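Local coordinates for type 3A cellulose-binding domain protein (Clostridium thermocellum, PDB 4B9P) that forms the extracellular cellulose-binding module of the anti-sigma factor RsgI2, whose binding of polysaccharide outside the cell may lead to release and activation of SigI2, at residues Leu9-His14 and Asp150-Tyr155; Ile27-Thr32 and Val42-Tyr47; Glu56-Asp61 and Ser86-Gly91; Ser68-Thr73 and Val105-Arg110. All blocks are in the same frame, centred on the assembly; numbering follows the deposited sequence.

Contact 1: residues Leu9-His14 and Asp150-Tyr155; sequences LQAYNH and DKITVY. With ZN (zinc ion), chain C.
Leu9 and Ala11 meet Ile152 and Val154 in the core of the CBM3 beta-sandwich, where strand 7-13 of one sheet faces strand 152-156 of the other. Over residues 9-13 and 152-155 the two run in broadly opposite directions, 146° apart, with axes 8.6 Å apart at the nearest point.

The contact itself is purely apolar. Leu9 is forked between two partners: its CD1 lies 3.9 Å from CG2 of Ile152, and its CD2 lies 3.8 Å from CG2 of Val154. With CG anti to the backbone N (chi1 -172°), the branched end of Leu9 meets Ile152 at about a right angle and Val154 on a slant. Ala11 suits its place because a lone methyl leaves room for the longer branch of isoleucine, whose CD1 comes to 3.6 Å from Ala11 CB.

Polar bonds lie off this interface. Thr153, whose CB points away from strand 7-13, gives its OG1 proton to Tyr155 OH over 3.0 Å. At the end of segment 9-14 the imidazole of His14 binds metal, and its ND1 is hydrogen-bonded to Gln24 OE1, which would fix the rotation of the ring. His14 NE2 coordinates the zinc ion at 2.0 Å, alongside two waters.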
loop_
_atom_site.group_PDB
_atom_site.type_symbol
_atom_site.label_atom_id
_atom_site.label_comp_id
_atom_site.label_asym_id
_atom_site.label_seq_id
_atom_site.Cartn_x
_atom_site.Cartn_y
_atom_site.Cartn_z
ATOM N N LEU A 9 4.861 -10.475 3.291
ATOM C CA LEU A 9 4.033 -9.286 3.318
ATOM C C LEU A 9 2.677 -9.703 3.861
ATOM O O LEU A 9 2.025 -10.591 3.290
ATOM C CB LEU A 9 3.933 -8.714 1.912
ATOM C CG LEU A 9 3.276 -7.369 1.647
ATOM C CD1 LEU A 9 1.743 -7.374 1.847
ATOM C CD2 LEU A 9 3.985 -6.239 2.364
ATOM N N GLN A 10 2.259 -9.068 4.961
ATOM C CA GLN A 10 0.926 -9.259 5.519
ATOM C C GLN A 10 0.128 -7.985 5.327
ATOM O O GLN A 10 0.707 -6.884 5.324
ATOM C CB GLN A 10 0.957 -9.662 6.989
ATOM C CG GLN A 10 1.712 -10.925 7.209
ATOM C CD GLN A 10 1.650 -11.371 8.647
ATOM O OE1 GLN A 10 0.955 -10.782 9.444
ATOM N NE2 GLN A 10 2.410 -12.402 8.999
ATOM N N ALA A 11 -1.183 -8.095 5.168
ATOM C CA ALA A 11 -1.988 -6.890 4.943
ATOM C C ALA A 11 -3.437 -7.168 5.289
ATOM O O ALA A 11 -3.871 -8.331 5.380
ATOM C CB ALA A 11 -1.888 -6.464 3.487
ATOM N N TYR A 12 -4.207 -6.113 5.459
ATOM C CA TYR A 12 -5.640 -6.203 5.422
ATOM C C TYR A 12 -6.186 -4.816 5.114
ATOM O O TYR A 12 -5.463 -3.814 5.190
ATOM C CB TYR A 12 -6.224 -6.753 6.738
ATOM C CG TYR A 12 -6.186 -5.850 7.937
ATOM C CD1 TYR A 12 -4.993 -5.631 8.630
ATOM C CD2 TYR A 12 -7.351 -5.261 8.434
ATOM C CE1 TYR A 12 -4.950 -4.821 9.772
ATOM C CE2 TYR A 12 -7.313 -4.463 9.564
ATOM C CZ TYR A 12 -6.124 -4.257 10.237
ATOM O OH TYR A 12 -6.100 -3.457 11.368
ATOM N N ASN A 13 -7.480 -4.764 4.771
ATOM C CA ASN A 13 -8.178 -3.502 4.602
ATOM C C ASN A 13 -8.965 -3.183 5.845
ATOM O O ASN A 13 -9.782 -3.957 6.296
ATOM C CB ASN A 13 -9.080 -3.601 3.377
ATOM C CG ASN A 13 -8.293 -3.595 2.116
ATOM O OD1 ASN A 13 -7.872 -4.631 1.615
ATOM N ND2 ASN A 13 -8.034 -2.411 1.593
ATOM N N HIS A 14 -8.714 -2.004 6.404
ATOM C CA HIS A 14 -9.371 -1.615 7.640
ATOM C C HIS A 14 -10.799 -1.150 7.414
ATOM O O HIS A 14 -11.599 -1.164 8.348
ATOM C CB HIS A 14 -8.522 -0.538 8.326
ATOM C CG HIS A 14 -8.984 -0.177 9.701
ATOM N ND1 HIS A 14 -9.387 1.096 10.039
ATOM C CD2 HIS A 14 -9.044 -0.896 10.846
ATOM C CE1 HIS A 14 -9.704 1.142 11.325
ATOM N NE2 HIS A 14 -9.494 -0.051 11.840
ATOM N N ASP A 150 -0.938 -12.061 -1.171
ATOM C CA ASP A 150 -0.164 -12.170 -2.409
ATOM C C ASP A 150 -0.480 -11.090 -3.449
ATOM O O ASP A 150 0.219 -11.004 -4.458
ATOM C CB ASP A 150 -0.451 -13.532 -3.076
ATOM C CG ASP A 150 -0.039 -14.705 -2.208
ATOM O OD1 ASP A 150 1.158 -14.756 -1.876
ATOM O OD2 ASP A 150 -0.893 -15.531 -1.815
ATOM N N LYS A 151 -1.510 -10.256 -3.234
ATOM C CA LYS A 151 -1.942 -9.322 -4.281
ATOM C C LYS A 151 -1.456 -7.906 -4.047
ATOM O O LYS A 151 -1.896 -6.977 -4.720
ATOM C CB LYS A 151 -3.459 -9.354 -4.439
ATOM C CG LYS A 151 -3.961 -10.644 -5.071
ATOM C CD LYS A 151 -5.521 -10.640 -5.200
ATOM C CE LYS A 151 -5.996 -10.225 -6.518
ATOM N NZ LYS A 151 -7.498 -10.013 -6.405
ATOM N N ILE A 152 -0.530 -7.744 -3.114
ATOM C CA ILE A 152 0.262 -6.527 -2.954
ATOM C C ILE A 152 1.694 -6.934 -3.291
ATOM O O ILE A 152 2.171 -7.969 -2.833
ATOM C CB ILE A 152 0.158 -5.983 -1.509
ATOM C CG1 ILE A 152 -1.249 -5.379 -1.313
ATOM C CG2 ILE A 152 1.277 -4.967 -1.205
ATOM C CD1 ILE A 152 -1.544 -5.080 0.161
ATOM N N THR A 153 2.378 -6.159 -4.136
ATOM C CA THR A 153 3.718 -6.586 -4.553
ATOM C C THR A 153 4.789 -5.793 -3.835
ATOM O O THR A 153 4.555 -4.679 -3.361
ATOM C CB THR A 153 3.910 -6.403 -6.072
ATOM O OG1 THR A 153 3.539 -5.062 -6.421
ATOM C CG2 THR A 153 3.054 -7.396 -6.856
ATOM N N VAL A 154 5.977 -6.384 -3.738
ATOM C CA VAL A 154 7.114 -5.736 -3.078
ATOM C C VAL A 154 8.349 -5.936 -3.938
ATOM O O VAL A 154 8.601 -7.057 -4.407
ATOM C CB VAL A 154 7.397 -6.289 -1.649
ATOM C CG1 VAL A 154 8.514 -5.481 -0.980
ATOM C CG2 VAL A 154 6.137 -6.311 -0.788
ATOM N N TYR A 155 9.068 -4.840 -4.164
ATOM C CA TYR A 155 10.287 -4.840 -4.978
ATOM C C TYR A 155 11.456 -4.383 -4.118
ATOM O O TYR A 155 11.309 -3.481 -3.286
ATOM C CB TYR A 155 10.170 -3.856 -6.146
ATOM C CG TYR A 155 8.910 -4.099 -6.903
ATOM C CD1 TYR A 155 7.709 -3.573 -6.436
ATOM C CD2 TYR A 155 8.896 -4.852 -8.061
ATOM C CE1 TYR A 155 6.525 -3.777 -7.089
ATOM C CE2 TYR A 155 7.650 -5.072 -8.745
ATOM C CZ TYR A 155 6.473 -4.518 -8.228
ATOM O OH TYR A 155 5.230 -4.681 -8.818
HETATM ZN ZN ZN C . -9.713 -0.419 13.754
HETATM O O HOH W 1 -8.530 -2.192 13.832
HETATM O O HOH W 2 -11.636 -1.166 13.746
#

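Contact 2: residues Ile27-Thr32 and Val42-Tyr47; sequences IKLINT and VKIRYY
Leu29 holds its CG anti to the backbone N (chi1 172°), and Val42 does the same with its CG1 (chi1 177°), so that one methyl of each is carried into the space between the two sheets of the CBM3 beta-sandwich. Strand 25-31 belongs to one sheet and strand 42-48 to the other; over residues 27-31 and 42-47 their directions differ by 144° and the axes come no nearer than 10.4 Å, a separation that only side chains can bridge.

Leu29 and Val42 reach toward each other tip to tip, with Leu29 CD2 3.9 Å from Val42 CG1. The same Leu29 CD2 also lies 4.4 Å from Ile44 CD1, a looser touch that places one leucine methyl beside two residues of the facing strand. Beta-branched valine and isoleucine suit an extended backbone, while leucine, branching one carbon later, carries its methyls farther from its own strand.

The second pair behaves differently. Ile27 and Ile44 slide past each other in opposite directions. Strand 7-13 flanks Ile27 with Leu9, and Ile90 of strand 84-92 also touches it; Val42 and Ile44 are packed by Val154 and Ile152 of strand 152-156. All four residues of the contact are buried. Ile27 extends its longer branch inward, and its CD1 ends 4.2 Å from CG2 of Ile44.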
loop_
_atom_site.group_PDB
_atom_site.type_symbol
_atom_site.label_atom_id
_atom_site.label_comp_id
_atom_site.label_asym_id
_atom_site.label_seq_id
_atom_site.Cartn_x
_atom_site.Cartn_y
_atom_site.Cartn_z
ATOM N N ILE A 27 -0.394 -2.571 6.185
ATOM C CA ILE A 27 0.613 -3.462 5.646
ATOM C C ILE A 27 1.699 -3.707 6.676
ATOM O O ILE A 27 2.091 -2.798 7.403
ATOM C CB ILE A 27 1.183 -2.821 4.361
ATOM C CG1 ILE A 27 0.073 -2.748 3.272
ATOM C CG2 ILE A 27 2.360 -3.567 3.840
ATOM C CD1 ILE A 27 0.393 -1.812 2.076
ATOM N N LYS A 28 2.191 -4.938 6.716
ATOM C CA LYS A 28 3.302 -5.318 7.575
ATOM C C LYS A 28 4.313 -6.043 6.691
ATOM O O LYS A 28 3.981 -7.091 6.104
ATOM C CB LYS A 28 2.809 -6.191 8.719
ATOM C CG LYS A 28 3.817 -6.581 9.743
ATOM C CD LYS A 28 3.123 -7.266 10.948
ATOM C CE LYS A 28 4.118 -7.843 11.910
ATOM N NZ LYS A 28 3.510 -8.628 13.025
ATOM N N LEU A 29 5.496 -5.469 6.561
ATOM C CA LEU A 29 6.563 -6.065 5.777
ATOM C C LEU A 29 7.564 -6.677 6.718
ATOM O O LEU A 29 8.108 -5.970 7.588
ATOM C CB LEU A 29 7.278 -4.982 4.993
ATOM C CG LEU A 29 8.551 -5.349 4.247
ATOM C CD1 LEU A 29 8.240 -6.309 3.116
ATOM C CD2 LEU A 29 9.270 -4.091 3.743
ATOM N N ILE A 30 7.800 -7.965 6.562
ATOM C CA ILE A 30 8.640 -8.710 7.496
ATOM C C ILE A 30 9.849 -9.275 6.786
ATOM O O ILE A 30 9.724 -9.874 5.719
ATOM C CB ILE A 30 7.879 -9.884 8.179
ATOM C CG1 ILE A 30 6.578 -9.358 8.796
ATOM C CG2 ILE A 30 8.770 -10.577 9.200
ATOM C CD1 ILE A 30 5.398 -10.245 8.496
ATOM N N ASN A 31 11.027 -9.094 7.377
ATOM C CA ASN A 31 12.215 -9.700 6.828
ATOM C C ASN A 31 12.330 -11.121 7.395
ATOM O O ASN A 31 12.626 -11.323 8.580
ATOM C CB ASN A 31 13.434 -8.857 7.194
ATOM C CG ASN A 31 14.717 -9.358 6.525
ATOM O OD1 ASN A 31 14.769 -10.518 6.084
ATOM N ND2 ASN A 31 15.736 -8.510 6.449
ATOM N N THR A 32 12.102 -12.107 6.543
ATOM C CA THR A 32 12.115 -13.494 6.999
ATOM C C THR A 32 13.369 -14.235 6.534
ATOM O O THR A 32 13.539 -15.396 6.897
ATOM C CB THR A 32 10.854 -14.254 6.549
ATOM O OG1 THR A 32 10.793 -14.190 5.125
ATOM C CG2 THR A 32 9.585 -13.647 7.110
ATOM N N VAL A 42 13.247 -0.440 -1.080
ATOM C CA VAL A 42 12.030 -1.256 -1.102
ATOM C C VAL A 42 10.850 -0.412 -1.556
ATOM O O VAL A 42 10.679 0.721 -1.077
ATOM C CB VAL A 42 11.707 -1.767 0.305
ATOM C CG1 VAL A 42 10.416 -2.559 0.315
ATOM C CG2 VAL A 42 12.855 -2.633 0.786
ATOM N N LYS A 43 10.046 -0.946 -2.470
ATOM C CA LYS A 43 8.782 -0.316 -2.880
ATOM C C LYS A 43 7.686 -1.359 -2.721
ATOM O O LYS A 43 7.873 -2.548 -3.013
ATOM C CB LYS A 43 8.851 0.112 -4.341
ATOM C CG LYS A 43 9.949 1.110 -4.661
ATOM C CD LYS A 43 9.778 2.434 -3.947
ATOM C CE LYS A 43 10.920 3.389 -4.305
ATOM N NZ LYS A 43 10.845 4.645 -3.503
ATOM N N ILE A 44 6.535 -0.905 -2.257
ATOM C CA ILE A 44 5.368 -1.755 -2.042
ATOM C C ILE A 44 4.225 -1.186 -2.853
ATOM O O ILE A 44 4.019 0.028 -2.779
ATOM C CB ILE A 44 4.994 -1.750 -0.560
ATOM C CG1 ILE A 44 6.141 -2.250 0.325
ATOM C CG2 ILE A 44 3.742 -2.598 -0.318
ATOM C CD1 ILE A 44 5.935 -1.923 1.788
ATOM N N ARG A 45 3.493 -2.017 -3.608
ATOM C CA ARG A 45 2.411 -1.489 -4.450
ATOM C C ARG A 45 1.077 -2.124 -4.102
ATOM O O ARG A 45 0.933 -3.349 -4.073
ATOM C CB ARG A 45 2.684 -1.734 -5.942
ATOM C CG ARG A 45 3.878 -0.976 -6.405
ATOM C CD ARG A 45 4.091 -1.186 -7.875
ATOM N NE ARG A 45 5.227 -0.383 -8.302
ATOM C CZ ARG A 45 5.773 -0.493 -9.494
ATOM N NH1 ARG A 45 5.281 -1.377 -10.360
ATOM N NH2 ARG A 45 6.817 0.260 -9.809
ATOM N N TYR A 46 0.093 -1.251 -3.886
ATOM C CA TYR A 46 -1.306 -1.627 -3.673
ATOM C C TYR A 46 -2.048 -1.191 -4.941
ATOM O O TYR A 46 -2.157 0.013 -5.201
ATOM C CB TYR A 46 -1.867 -0.883 -2.441
ATOM C CG TYR A 46 -3.315 -1.246 -2.142
ATOM C CD1 TYR A 46 -4.389 -0.568 -2.760
ATOM C CD2 TYR A 46 -3.632 -2.244 -1.208
ATOM C CE1 TYR A 46 -5.704 -0.935 -2.507
ATOM C CE2 TYR A 46 -4.967 -2.601 -0.930
ATOM C CZ TYR A 46 -5.988 -1.923 -1.567
ATOM O OH TYR A 46 -7.240 -2.319 -1.263
ATOM N N TYR A 47 -2.559 -2.153 -5.700
ATOM C CA TYR A 47 -3.180 -1.894 -7.003
ATOM C C TYR A 47 -4.689 -1.749 -6.888
ATOM O O TYR A 47 -5.341 -2.503 -6.147
ATOM C CB TYR A 47 -2.912 -3.061 -7.941
ATOM C CG TYR A 47 -1.495 -3.237 -8.341
ATOM C CD1 TYR A 47 -0.942 -2.471 -9.379
ATOM C CD2 TYR A 47 -0.673 -4.142 -7.664
ATOM C CE1 TYR A 47 0.375 -2.662 -9.784
ATOM C CE2 TYR A 47 0.635 -4.316 -8.040
ATOM C CZ TYR A 47 1.164 -3.577 -9.080
ATOM O OH TYR A 47 2.493 -3.808 -9.414
#

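Contact 3: residues Glu56-Asp61 and Ser86-Gly91; sequences EIYTCD and SYVEIG
Tyr58 makes the largest single contribution to the surface buried here and packs against the side chains of Val88 and Ile90, the next largest contributors. Its CG stands anti to the backbone N (chi1 171°), which carries the ring inward from strand 56-63 to strand 84-92 of the opposite sheet. Tyr58 CD1 rests 3.6 Å from Val88 CG1, and Tyr58 CE1 lies 4.0 Å from Ile90 CG1. Both aliphatic chains run at about a right angle to that of the tyrosine and approach its ring obliquely.

Tyrosine suits this partly exposed place because its ring can span the gap between the sheets while its hydroxyl keeps a polar partner: Tyr58 OH is hydrogen-bonded to Ser109 OG. Compact Val88 fits near the root of the ring, whereas the longer Ile90 reaches its outer end.

Farther along, water 3 joins the segments by donating to Glu56 OE1 at 2.7 Å and to Ser86 OG at 2.9 Å. Glu56 OE2 is taken by the hydroxyls of Tyr48 and Tyr131.

Within the CBM3 beta-sandwich, strand 56-63 lies at one edge of its sheet, next to strand 104-111; strand 84-92 lies between strands 70-81 and 42-48 in the other.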
loop_
_atom_site.group_PDB
_atom_site.type_symbol
_atom_site.label_atom_id
_atom_site.label_comp_id
_atom_site.label_asym_id
_atom_site.label_seq_id
_atom_site.Cartn_x
_atom_site.Cartn_y
_atom_site.Cartn_z
ATOM N N GLU A 56 -6.629 12.681 -5.605
ATOM C CA GLU A 56 -6.185 11.554 -4.778
ATOM C C GLU A 56 -4.840 11.862 -4.125
ATOM O O GLU A 56 -3.892 12.208 -4.810
ATOM C CB GLU A 56 -6.056 10.321 -5.625
ATOM C CG GLU A 56 -7.343 9.808 -6.209
ATOM C CD GLU A 56 -7.050 8.513 -6.939
ATOM O OE1 GLU A 56 -6.642 8.581 -8.133
ATOM O OE2 GLU A 56 -7.095 7.417 -6.320
ATOM N N ILE A 57 -4.760 11.680 -2.804
ATOM C CA ILE A 57 -3.528 11.874 -2.054
ATOM C C ILE A 57 -3.307 10.658 -1.172
ATOM O O ILE A 57 -4.239 9.893 -0.865
ATOM C CB ILE A 57 -3.576 13.175 -1.196
ATOM C CG1 ILE A 57 -4.664 13.083 -0.126
ATOM C CG2 ILE A 57 -3.709 14.420 -2.099
ATOM C CD1 ILE A 57 -4.513 14.144 0.961
ATOM N N TYR A 58 -2.067 10.498 -0.751
ATOM C CA TYR A 58 -1.660 9.466 0.169
ATOM C C TYR A 58 -1.278 10.117 1.496
ATOM O O TYR A 58 -0.566 11.137 1.513
ATOM C CB TYR A 58 -0.380 8.764 -0.387
ATOM C CG TYR A 58 0.231 7.827 0.628
ATOM C CD1 TYR A 58 -0.231 6.534 0.740
ATOM C CD2 TYR A 58 1.198 8.281 1.538
ATOM C CE1 TYR A 58 0.284 5.654 1.706
ATOM C CE2 TYR A 58 1.719 7.435 2.491
ATOM C CZ TYR A 58 1.231 6.145 2.598
ATOM O OH TYR A 58 1.698 5.325 3.587
ATOM N N THR A 59 -1.677 9.501 2.607
ATOM C CA THR A 59 -1.106 9.876 3.866
ATOM C C THR A 59 -0.779 8.626 4.692
ATOM O O THR A 59 -1.506 7.631 4.658
ATOM C CB THR A 59 -1.981 10.863 4.638
ATOM O OG1 THR A 59 -1.264 11.379 5.775
ATOM C CG2 THR A 59 -3.254 10.220 5.066
ATOM N N CYS A 60 0.330 8.680 5.443
ATOM C CA CYS A 60 0.654 7.643 6.410
ATOM C C CYS A 60 0.253 8.144 7.787
ATOM O O CYS A 60 0.826 9.100 8.289
ATOM C CB CYS A 60 2.154 7.322 6.373
ATOM S SG CYS A 60 2.648 6.169 7.650
ATOM N N ASP A 61 -0.770 7.506 8.349
ATOM C CA ASP A 61 -1.260 7.874 9.649
ATOM C C ASP A 61 -0.317 7.423 10.758
ATOM O O ASP A 61 -0.235 8.088 11.796
ATOM C CB ASP A 61 -2.655 7.294 9.880
ATOM C CG ASP A 61 -3.741 8.101 9.204
ATOM O OD1 ASP A 61 -3.507 9.271 8.808
ATOM O OD2 ASP A 61 -4.842 7.553 9.085
ATOM N N SER A 86 -4.305 1.961 -11.270
ATOM C CA SER A 86 -3.539 2.878 -10.426
ATOM C C SER A 86 -2.861 2.018 -9.393
ATOM O O SER A 86 -3.288 0.874 -9.144
ATOM C CB SER A 86 -4.481 3.813 -9.702
ATOM O OG SER A 86 -5.221 4.608 -10.613
ATOM N N TYR A 87 -1.833 2.553 -8.739
ATOM C CA TYR A 87 -1.349 1.891 -7.540
ATOM C C TYR A 87 -0.853 2.956 -6.584
ATOM O O TYR A 87 -0.421 4.045 -6.986
ATOM C CB TYR A 87 -0.253 0.828 -7.784
ATOM C CG TYR A 87 0.926 1.270 -8.592
ATOM C CD1 TYR A 87 2.037 1.874 -7.987
ATOM C CD2 TYR A 87 0.964 1.064 -9.961
ATOM C CE1 TYR A 87 3.154 2.238 -8.767
ATOM C CE2 TYR A 87 2.056 1.413 -10.727
ATOM C CZ TYR A 87 3.149 2.007 -10.126
ATOM O OH TYR A 87 4.218 2.365 -10.911
ATOM N N VAL A 88 -0.948 2.642 -5.300
ATOM C CA VAL A 88 -0.252 3.382 -4.278
ATOM C C VAL A 88 1.112 2.750 -4.145
ATOM O O VAL A 88 1.215 1.552 -3.928
ATOM C CB VAL A 88 -1.005 3.233 -2.923
ATOM C CG1 VAL A 88 -0.307 4.063 -1.863
ATOM C CG2 VAL A 88 -2.481 3.608 -3.074
ATOM N N GLU A 89 2.170 3.535 -4.328
ATOM C CA GLU A 89 3.507 3.011 -4.129
ATOM C C GLU A 89 4.041 3.569 -2.817
ATOM O O GLU A 89 4.219 4.788 -2.670
ATOM C CB GLU A 89 4.433 3.424 -5.269
ATOM C CG GLU A 89 5.788 2.801 -5.110
ATOM C CD GLU A 89 6.657 2.953 -6.324
ATOM O OE1 GLU A 89 6.485 2.180 -7.279
ATOM O OE2 GLU A 89 7.536 3.823 -6.303
ATOM N N ILE A 90 4.313 2.678 -1.870
ATOM C CA ILE A 90 4.822 3.038 -0.563
ATOM C C ILE A 90 6.307 2.739 -0.583
ATOM O O ILE A 90 6.745 1.694 -1.063
ATOM C CB ILE A 90 4.118 2.204 0.509
ATOM C CG1 ILE A 90 2.668 2.633 0.609
ATOM C CG2 ILE A 90 4.816 2.369 1.882
ATOM C CD1 ILE A 90 1.826 1.774 1.572
ATOM N N GLY A 91 7.094 3.687 -0.120
ATOM C CA GLY A 91 8.524 3.515 -0.057
ATOM C C GLY A 91 9.027 4.086 1.246
ATOM O O GLY A 91 8.248 4.377 2.172
HETATM O O HOH W 3 -4.815 7.250 -9.575
#

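Contact 4: residues Ser68-Thr73 and Val105-Arg110; sequences SKITGT and VEIISR
The two sheets of the CBM3 beta-sandwich are joined here near one margin: strand 70-81, at one edge of its own sheet, faces strand 104-111, which lies between strands 56-63 and 25-31 in the other. Ile70 carries the contact from the first side and meets Ile107.

Ile70 and Ile107 reach toward each other tip to tip, the CD1 of Ile70 lying 3.9 Å from the CD1 of Ile107. Their shorter branches also come near, with Ile70 CG2 4.1 Å from Ile107 CG2. The extended longer branch of Ile107 (chi2 175°) carries its CD1 up to the bent end of Ile70 (chi2 -55°). A further touch, Ile70 CD1 to Val105 CG1 at 4.4 Å, is long and doubtful, because Val105 has a second conformer.

Phe92 of strand 84-92 lies against both Ile70 and Val105, and Ile90 of the same strand against Ile107. Isoleucine suits both central places, its two branches letting one residue touch with CD1 and CG2 at once.

All the touching atoms are methyl or methylene carbons, and no charge or polar group takes part. The association between the segments thus depends on dispersion and on the exclusion of water, and it sets no direction as a hydrogen bond would.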
loop_
_atom_site.group_PDB
_atom_site.type_symbol
_atom_site.label_atom_id
_atom_site.label_comp_id
_atom_site.label_asym_id
_atom_site.label_seq_id
_atom_site.Cartn_x
_atom_site.Cartn_y
_atom_site.Cartn_z
ATOM N N SER A 68 7.391 9.810 9.304
ATOM C CA SER A 68 8.344 10.626 8.593
ATOM C C SER A 68 9.362 9.812 7.823
ATOM O O SER A 68 10.039 10.373 6.985
ATOM C CB SER A 68 9.037 11.627 9.533
ATOM O OG SER A 68 9.424 10.976 10.736
ATOM N N LYS A 69 9.452 8.518 8.081
ATOM C CA LYS A 69 10.346 7.626 7.324
ATOM C C LYS A 69 9.667 6.936 6.136
ATOM O O LYS A 69 10.310 6.200 5.386
ATOM C CB LYS A 69 11.028 6.571 8.266
ATOM C CG LYS A 69 11.960 7.259 9.259
ATOM C CD LYS A 69 12.595 6.263 10.204
ATOM C CE LYS A 69 13.479 7.024 11.200
ATOM N NZ LYS A 69 14.246 6.112 12.052
ATOM N N ILE A 70 8.359 7.170 5.985
ATOM C CA ILE A 70 7.543 6.531 4.966
ATOM C C ILE A 70 7.260 7.520 3.852
ATOM O O ILE A 70 7.007 8.696 4.136
ATOM C CB ILE A 70 6.164 6.064 5.591
ATOM C CG1 ILE A 70 6.374 5.162 6.813
ATOM C CG2 ILE A 70 5.372 5.376 4.500
ATOM C CD1 ILE A 70 7.270 3.925 6.559
ATOM N N THR A 71 7.280 7.037 2.615
ATOM C CA THR A 71 6.828 7.824 1.471
ATOM C C THR A 71 5.636 7.103 0.821
ATOM O O THR A 71 5.553 5.880 0.879
ATOM C CB THR A 71 7.948 8.019 0.420
ATOM O OG1 THR A 71 8.245 6.780 -0.221
ATOM C CG2 THR A 71 9.222 8.502 1.084
ATOM N N GLY A 72 4.727 7.848 0.212
ATOM C CA GLY A 72 3.674 7.221 -0.554
ATOM C C GLY A 72 3.325 8.104 -1.715
ATOM O O GLY A 72 3.264 9.335 -1.564
ATOM N N THR A 73 3.039 7.483 -2.854
ATOM C CA THR A 73 2.705 8.203 -4.058
ATOM C C THR A 73 1.536 7.481 -4.700
ATOM O O THR A 73 1.479 6.250 -4.683
ATOM C CB THR A 73 3.907 8.172 -5.040
ATOM O OG1 THR A 73 5.134 8.456 -4.344
ATOM C CG2 THR A 73 3.686 9.146 -6.230
ATOM N N VAL A 105 8.290 -3.750 9.413
ATOM C CA VAL A 105 7.700 -2.418 9.393
ATOM C C VAL A 105 6.202 -2.563 9.202
ATOM O O VAL A 105 5.743 -3.347 8.357
ATOM C CB VAL A 105 8.276 -1.507 8.267
ATOM C CG1 VAL A 105 7.567 -0.122 8.288
ATOM C CG2 VAL A 105 9.762 -1.355 8.455
ATOM N N GLU A 106 5.454 -1.806 9.992
ATOM C CA GLU A 106 4.001 -1.749 9.872
ATOM C C GLU A 106 3.626 -0.332 9.431
ATOM O O GLU A 106 4.140 0.642 9.981
ATOM C CB GLU A 106 3.357 -2.087 11.218
ATOM C CG GLU A 106 1.836 -2.128 11.161
ATOM C CD GLU A 106 1.197 -2.517 12.494
ATOM O OE1 GLU A 106 1.943 -2.954 13.412
ATOM O OE2 GLU A 106 -0.042 -2.381 12.621
ATOM N N ILE A 107 2.732 -0.241 8.444
ATOM C CA ILE A 107 2.353 1.034 7.850
ATOM C C ILE A 107 0.848 1.101 7.782
ATOM O O ILE A 107 0.218 0.237 7.156
ATOM C CB ILE A 107 2.945 1.207 6.438
ATOM C CG1 ILE A 107 4.455 0.984 6.497
ATOM C CG2 ILE A 107 2.615 2.604 5.890
ATOM C CD1 ILE A 107 5.116 1.002 5.203
ATOM N N ILE A 108 0.278 2.144 8.386
ATOM C CA ILE A 108 -1.159 2.405 8.348
ATOM C C ILE A 108 -1.353 3.597 7.416
ATOM O O ILE A 108 -0.811 4.663 7.701
ATOM C CB ILE A 108 -1.668 2.723 9.773
ATOM C CG1 ILE A 108 -1.523 1.497 10.688
ATOM C CG2 ILE A 108 -3.120 3.195 9.724
ATOM C CD1 ILE A 108 -2.061 1.686 12.055
ATOM N N SER A 109 -2.122 3.418 6.334
ATOM C CA SER A 109 -2.279 4.438 5.312
ATOM C C SER A 109 -3.718 4.768 5.056
ATOM O O SER A 109 -4.614 3.961 5.302
ATOM C CB SER A 109 -1.708 3.943 3.990
ATOM O OG SER A 109 -0.349 3.550 4.117
ATOM N N ARG A 110 -3.917 5.963 4.515
ATOM C CA ARG A 110 -5.220 6.385 3.992
ATOM C C ARG A 110 -4.994 7.019 2.642
ATOM O O ARG A 110 -4.100 7.842 2.500
ATOM C CB ARG A 110 -5.905 7.389 4.944
ATOM C CG ARG A 110 -6.221 6.811 6.306
ATOM C CD ARG A 110 -7.096 7.754 7.092
ATOM N NE ARG A 110 -6.342 8.935 7.384
ATOM C CZ ARG A 110 -6.771 10.190 7.292
ATOM N NH1 ARG A 110 -8.008 10.504 6.887
ATOM N NH2 ARG A 110 -5.920 11.137 7.623
#

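From the N terminus, strand 7-13 comes first, and its packing against strand 152-156 in contact 1 closes a loop that encloses the other three contacts. Inside it, contact 2 closes a short loop between strands 25-31 and 42-48 before contact 3 opens at strand 56-63. Contacts 3 and 4 then cross, since their segments alternate along the chain. Each contact joins one sheet of the sandwich to the other. Backbone pairing links contact 2 to its neighbours: Lys28 with Gln10 of contact 1, Leu29 with Val105 of contact 4, and Ile44 with Ile90 of contact 3. Contacts 3 and 4 also share a salt bridge, Asp61 OD2 to Arg110 NE.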